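Local coordinates for putative Lipoprotein (Clostridium perfringens, PDB 5J7R), which is of unestablished function but, as a putative lipoprotein with a sporulation and spore germination region, is probably membrane-attached and may act in sporulation or germination, at residues Glu100-Asn104 with Asp140-Gly144. Coordinates in Å, arbitrary orientation, origin at the centre of the assembly. Residue numbers count along the deposited sequence, not the author numbering.
Sequences EAIVN and DSLGG
Residues 100-104 run from the end of a 3-10 segment (Glu100-Ala101) into extended Ile102-Asn104, on the way from strand 92-97 to helix 107-121. They pack loop-to-loop on 140-144, which follows strand 129-134, the parallel neighbour of 92-97. Ser141 is extended (-165/153), Leu142 and Gly143 near helical (-87/-52, -95/-27); Ser141 OG accepts from Gly144 N (2.8 Å), an ST motif across this bend. At Gly144 (119/-22) a CB would jam against Gly143 O, hence glycine. Leu142 CA lies 4.6 Å from Ile102 CA. Leu142, the most covered residue, is an m,t rotamer whose CD2 reaches Ala101 CB (4.2 Å) and Ile102 CG1 (4.1 Å); its apolar end suits this buried spot, and alanine's small methyl leaves room. Ile102, also m,t, lays CG2 3.5 Å from Leu142 O. Glu110 of the helix accepts from Gly143 N. The unfavourable approach of Val103 O to Leu142 O (2.9 Å) is probably offset by a weak hydrogen bond, Val103 N to Leu142 O (3.2 Å, 133°), a Gly143 CA-H...O contact to Val103 O (3.3 Å, 170°) and leucine's apolar packing.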
loop_
_atom_site.group_PDB
_atom_site.type_symbol
_atom_site.label_atom_id
_atom_site.label_comp_id
_atom_site.label_asym_id
_atom_site.label_seq_id
_atom_site.Cartn_x
_atom_site.Cartn_y
_atom_site.Cartn_z
ATOM N N GLU A 100 26.934 9.212 0.706
ATOM C CA GLU A 100 27.515 7.938 1.183
ATOM C C GLU A 100 27.388 6.790 0.174
ATOM O O GLU A 100 28.141 5.834 0.245
ATOM C CB GLU A 100 26.912 7.504 2.530
ATOM C CG GLU A 100 27.299 8.352 3.741
ATOM C CD GLU A 100 26.736 9.766 3.738
ATOM O OE1 GLU A 100 27.328 10.618 4.419
ATOM O OE2 GLU A 100 25.717 10.033 3.053
ATOM N N ALA A 101 26.444 6.896 -0.754
ATOM C CA ALA A 101 26.244 5.857 -1.772
ATOM C C ALA A 101 27.378 5.788 -2.788
ATOM O O ALA A 101 27.572 4.757 -3.423
ATOM C CB ALA A 101 24.921 6.070 -2.495
ATOM N N ILE A 102 28.112 6.892 -2.944
ATOM C CA ILE A 102 29.226 6.959 -3.891
ATOM C C ILE A 102 30.503 6.474 -3.207
ATOM O O ILE A 102 31.015 7.131 -2.300
ATOM C CB ILE A 102 29.427 8.391 -4.448
ATOM C CG1 ILE A 102 28.153 8.861 -5.168
ATOM C CG2 ILE A 102 30.615 8.431 -5.411
ATOM C CD1 ILE A 102 28.214 10.286 -5.692
ATOM N N VAL A 103 30.993 5.313 -3.644
ATOM C CA VAL A 103 32.221 4.699 -3.122
ATOM C C VAL A 103 32.941 4.001 -4.267
ATOM O O VAL A 103 32.392 3.868 -5.360
ATOM C CB VAL A 103 31.946 3.669 -1.995
ATOM C CG1 VAL A 103 31.380 4.358 -0.759
ATOM C CG2 VAL A 103 31.010 2.559 -2.466
ATOM N N ASN A 104 34.182 3.586 -4.028
ATOM C CA ASN A 104 34.944 2.866 -5.049
ATOM C C ASN A 104 34.486 1.441 -5.118
ATOM O O ASN A 104 34.594 0.744 -4.118
ATOM C CB ASN A 104 36.433 2.786 -4.689
ATOM C CG ASN A 104 37.146 4.093 -4.890
ATOM O OD1 ASN A 104 36.515 5.133 -5.088
ATOM N ND2 ASN A 104 38.467 4.050 -4.858
ATOM N N ASP A 140 27.394 10.995 -12.541
ATOM C CA ASP A 140 27.928 10.165 -13.611
ATOM C C ASP A 140 28.008 8.693 -13.206
ATOM O O ASP A 140 27.701 7.830 -14.019
ATOM C CB ASP A 140 29.304 10.679 -14.084
ATOM C CG ASP A 140 29.262 12.124 -14.583
ATOM O OD1 ASP A 140 28.175 12.748 -14.586
ATOM O OD2 ASP A 140 30.334 12.643 -14.972
ATOM N N SER A 141 28.384 8.403 -11.957
ATOM C CA SER A 141 28.524 7.008 -11.505
ATOM C C SER A 141 28.604 6.844 -9.983
ATOM O O SER A 141 29.046 7.752 -9.279
ATOM C CB SER A 141 29.808 6.418 -12.117
ATOM O OG SER A 141 29.962 5.043 -11.796
ATOM N N LEU A 142 28.172 5.684 -9.485
ATOM C CA LEU A 142 28.254 5.379 -8.053
ATOM C C LEU A 142 29.599 4.772 -7.716
ATOM O O LEU A 142 30.275 5.212 -6.789
ATOM C CB LEU A 142 27.176 4.387 -7.612
ATOM C CG LEU A 142 25.730 4.845 -7.565
ATOM C CD1 LEU A 142 24.864 3.681 -7.109
ATOM C CD2 LEU A 142 25.564 6.030 -6.629
ATOM N N GLY A 143 29.959 3.736 -8.470
ATOM C CA GLY A 143 31.206 3.002 -8.284
ATOM C C GLY A 143 32.360 3.429 -9.147
ATOM O O GLY A 143 33.496 3.227 -8.766
ATOM N N GLY A 144 32.060 3.989 -10.319
ATOM C CA GLY A 144 33.072 4.444 -11.255
ATOM C C GLY A 144 33.013 3.718 -12.597
ATOM O O GLY A 144 33.466 4.251 -13.613
#